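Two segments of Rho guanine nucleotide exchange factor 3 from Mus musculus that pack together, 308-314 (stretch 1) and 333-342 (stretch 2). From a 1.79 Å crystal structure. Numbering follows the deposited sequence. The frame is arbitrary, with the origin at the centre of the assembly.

Stretch 1, residues 308-314: KNFFRVS
Stretch 2, residues 333-342: NKQQWLNCIR

A β-strand segment lies along one side of an α-helix, and Phe-311 fills most of the hollow on the helix. Residues 310-314 are extended (phi -105° to -146°, psi 130° to 161°), and the strand runs on beyond 314. Before them, Asn-309 takes a left-handed turn (phi/psi 62/41), and Lys-308 is extended at -107/164. Residues 333-342 are regular helix (phi near -60°, psi near -45°) that runs on at both ends, held by i to i+4 backbone hydrogen bonds such as Leu-338 N to Lys-334 O (3.0 Å) and Ile-341 N to Trp-337 O (3.0 Å). The two elements run in nearly the same direction, their axes 24° apart and 9.3 Å apart at closest approach. The gap widens along the pair: Asn-309 CA lies 6.0 Å from Lys-334 CA, whereas Val-313 CA lies 9.8 Å from Ile-341 CA.

The main bump is Phe-311 (chi1 60°, p; chi2 93°), pointing toward the helix and covered over 100 Å² of the 333 Å² buried in all. Its hollow is built by Lys-334, Trp-337, Leu-338 and Ile-341, whose spacing of three or four residues brings them to one side of the helix. Phe-311 CZ reaches Trp-337 CB at 3.8 Å, Phe-311 CB meets Leu-338 CD2 at 3.9 Å, and Phe-311 CE1 approaches Ile-341 CD1 at 4.0 Å; Phe-311 CD2 is 4.5 Å from Lys-334 CG. A flat apolar ring suits this pocket of aliphatic carbons. Trp-337 (chi1 -88°, m; chi2 103°) starts toward the strand, but its end leads away, and its five-membered ring is slid from the Phe-311 ring: centroids 5.7 Å apart, planes at 28°, little overlap. Leu-338 (m, t) starts sideways and brings its end nearer. Ile-341 (m, t) points toward the strand, and Ile-341 CD1 also lies 4.4 Å from CG2 of Val-313 (chi1 171°, t), a smaller bump one strand repeat beyond Phe-311.

At the narrow end, Lys-334 extends through four t rotamers (166°, 165°, 161°, 176°). Lys-334 CD packs 3.6 Å from Asn-309 C, and Lys-334 NZ donates a 2.7 Å hydrogen bond to Phe-310 O. Thus the long aliphatic stem lines the contact while the charged tip finds a backbone oxygen; NZ is also hydrogen-bonded elsewhere in the structure. Phe-310 (chi1 -90°, m) and Arg-312 point away from the helix, alternating with Phe-311 and Val-313, which point toward it. Beyond the strand's reach, Gln-335 NE2 donates to Asn-339 OD1 at 2.8 Å, linking two exposed polar side chains one helical turn apart.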

# COMPACT_ATOMS: atom_id res chain seq x y z
N LYS A 308 25.42 3.37 -3.84
CA LYS A 308 24.62 4.51 -3.41
C LYS A 308 23.41 4.11 -2.56
O LYS A 308 23.03 2.95 -2.53
CB LYS A 308 24.16 5.34 -4.62
CG LYS A 308 23.02 4.75 -5.40
CD LYS A 308 22.64 5.65 -6.60
CE LYS A 308 23.87 5.99 -7.44
NZ LYS A 308 23.52 6.48 -8.82
N ASN A 309 22.84 5.08 -1.86
CA ASN A 309 21.64 4.89 -1.05
C ASN A 309 21.78 3.89 0.11
O ASN A 309 20.86 3.16 0.38
CB ASN A 309 20.47 4.48 -1.95
CG ASN A 309 20.14 5.57 -2.98
OD1 ASN A 309 19.67 5.30 -4.08
ND2 ASN A 309 20.42 6.80 -2.61
N PHE A 310 22.91 3.92 0.81
CA PHE A 310 23.14 3.03 1.94
C PHE A 310 23.01 3.73 3.28
O PHE A 310 23.16 4.95 3.38
CB PHE A 310 24.57 2.45 1.89
CG PHE A 310 24.71 1.17 1.14
CD1 PHE A 310 24.98 1.16 -0.24
CD2 PHE A 310 24.62 -0.05 1.81
CE1 PHE A 310 25.15 -0.04 -0.92
CE2 PHE A 310 24.79 -1.23 1.15
CZ PHE A 310 25.06 -1.25 -0.23
N PHE A 311 22.71 2.96 4.32
CA PHE A 311 22.73 3.51 5.68
C PHE A 311 23.18 2.35 6.56
O PHE A 311 23.14 1.20 6.14
CB PHE A 311 21.38 4.12 6.13
CG PHE A 311 20.23 3.15 6.13
CD1 PHE A 311 19.89 2.47 7.27
CD2 PHE A 311 19.47 2.96 4.98
CE1 PHE A 311 18.77 1.59 7.29
CE2 PHE A 311 18.36 2.10 4.98
CZ PHE A 311 18.02 1.43 6.11
N ARG A 312 23.64 2.67 7.76
CA ARG A 312 24.14 1.65 8.67
C ARG A 312 23.32 1.55 9.94
O ARG A 312 22.91 2.53 10.53
CB ARG A 312 25.61 1.97 9.05
CG ARG A 312 26.32 0.84 9.85
CD ARG A 312 27.77 1.20 10.27
NE ARG A 312 28.59 2.03 9.36
CZ ARG A 312 29.33 1.59 8.35
NH1 ARG A 312 29.39 0.32 8.02
NH2 ARG A 312 30.12 2.42 7.74
N VAL A 313 23.06 0.32 10.34
CA VAL A 313 22.38 0.08 11.58
C VAL A 313 23.30 -0.83 12.39
O VAL A 313 23.77 -1.83 11.89
CB VAL A 313 21.04 -0.65 11.38
CG1 VAL A 313 20.53 -1.05 12.69
CG2 VAL A 313 20.00 0.28 10.67
N SER A 314 23.56 -0.46 13.65
CA SER A 314 24.42 -1.30 14.48
C SER A 314 23.82 -1.47 15.88
O SER A 314 22.98 -0.67 16.35
CB SER A 314 25.85 -0.72 14.51
OG SER A 314 25.91 0.43 15.31
N ASN A 333 13.37 6.19 -1.00
CA ASN A 333 13.19 5.07 -0.08
C ASN A 333 14.22 5.13 1.06
O ASN A 333 13.92 4.76 2.19
CB ASN A 333 13.31 3.72 -0.82
CG ASN A 333 12.89 2.53 0.05
OD1 ASN A 333 11.83 2.54 0.69
ND2 ASN A 333 13.72 1.48 0.07
N LYS A 334 15.44 5.58 0.75
CA LYS A 334 16.46 5.69 1.81
C LYS A 334 16.02 6.71 2.85
O LYS A 334 16.06 6.46 4.06
CB LYS A 334 17.83 6.09 1.23
CG LYS A 334 18.79 6.54 2.39
CD LYS A 334 20.25 6.60 1.92
CE LYS A 334 21.09 7.47 2.90
NZ LYS A 334 22.53 7.44 2.50
N GLN A 335 15.54 7.88 2.39
CA GLN A 335 15.07 8.88 3.35
C GLN A 335 13.90 8.36 4.20
O GLN A 335 13.85 8.63 5.39
CB GLN A 335 14.66 10.20 2.63
CG GLN A 335 14.46 11.39 3.59
CD GLN A 335 15.75 11.78 4.33
OE1 GLN A 335 16.80 11.92 3.71
NE2 GLN A 335 15.66 11.95 5.64
N GLN A 336 12.97 7.62 3.58
CA GLN A 336 11.82 7.04 4.28
C GLN A 336 12.30 6.17 5.44
O GLN A 336 11.79 6.26 6.55
CB GLN A 336 10.98 6.18 3.31
CG GLN A 336 10.40 6.93 2.08
CD GLN A 336 9.55 6.01 1.19
OE1 GLN A 336 10.05 5.02 0.60
NE2 GLN A 336 8.25 6.32 1.08
N TRP A 337 13.27 5.31 5.16
CA TRP A 337 13.86 4.46 6.21
C TRP A 337 14.51 5.29 7.30
O TRP A 337 14.30 5.04 8.48
CB TRP A 337 14.88 3.50 5.60
CG TRP A 337 14.25 2.22 5.13
CD1 TRP A 337 13.97 1.85 3.84
CD2 TRP A 337 13.79 1.15 5.96
NE1 TRP A 337 13.36 0.61 3.83
CE2 TRP A 337 13.24 0.16 5.11
CE3 TRP A 337 13.79 0.93 7.33
CZ2 TRP A 337 12.70 -1.03 5.61
CZ3 TRP A 337 13.25 -0.25 7.83
CH2 TRP A 337 12.71 -1.21 6.96
N LEU A 338 15.32 6.27 6.92
CA LEU A 338 15.94 7.12 7.94
C LEU A 338 14.86 7.82 8.79
O LEU A 338 14.93 7.81 10.02
CB LEU A 338 16.84 8.18 7.26
CG LEU A 338 18.07 7.70 6.50
CD1 LEU A 338 18.90 8.94 6.07
CD2 LEU A 338 18.93 6.82 7.38
N ASN A 339 13.85 8.40 8.13
CA ASN A 339 12.78 9.10 8.87
C ASN A 339 12.06 8.16 9.84
O ASN A 339 11.90 8.48 11.01
CB ASN A 339 11.73 9.70 7.90
CG ASN A 339 12.31 10.75 6.96
OD1 ASN A 339 13.38 11.32 7.19
ND2 ASN A 339 11.56 11.04 5.89
N CYS A 340 11.65 6.97 9.37
CA CYS A 340 10.94 6.03 10.24
C CYS A 340 11.74 5.52 11.42
O CYS A 340 11.23 5.40 12.52
CB CYS A 340 10.39 4.85 9.44
SG CYS A 340 9.07 5.32 8.32
N ILE A 341 13.00 5.17 11.19
CA ILE A 341 13.80 4.71 12.29
C ILE A 341 14.00 5.85 13.32
O ILE A 341 13.88 5.66 14.52
CB ILE A 341 15.17 4.21 11.80
CG1 ILE A 341 14.96 2.98 10.89
CG2 ILE A 341 16.08 3.84 13.03
CD1 ILE A 341 16.25 2.48 10.27
N ARG A 342 14.32 7.04 12.85
CA ARG A 342 14.50 8.16 13.78
C ARG A 342 13.20 8.46 14.56
O ARG A 342 13.25 8.73 15.76
CB ARG A 342 14.99 9.41 13.05
CG ARG A 342 16.42 9.28 12.55
CD ARG A 342 16.81 10.33 11.56
NE ARG A 342 18.22 10.22 11.19
CZ ARG A 342 18.72 10.65 10.05
NH1 ARG A 342 17.93 11.21 9.14
NH2 ARG A 342 20.02 10.53 9.82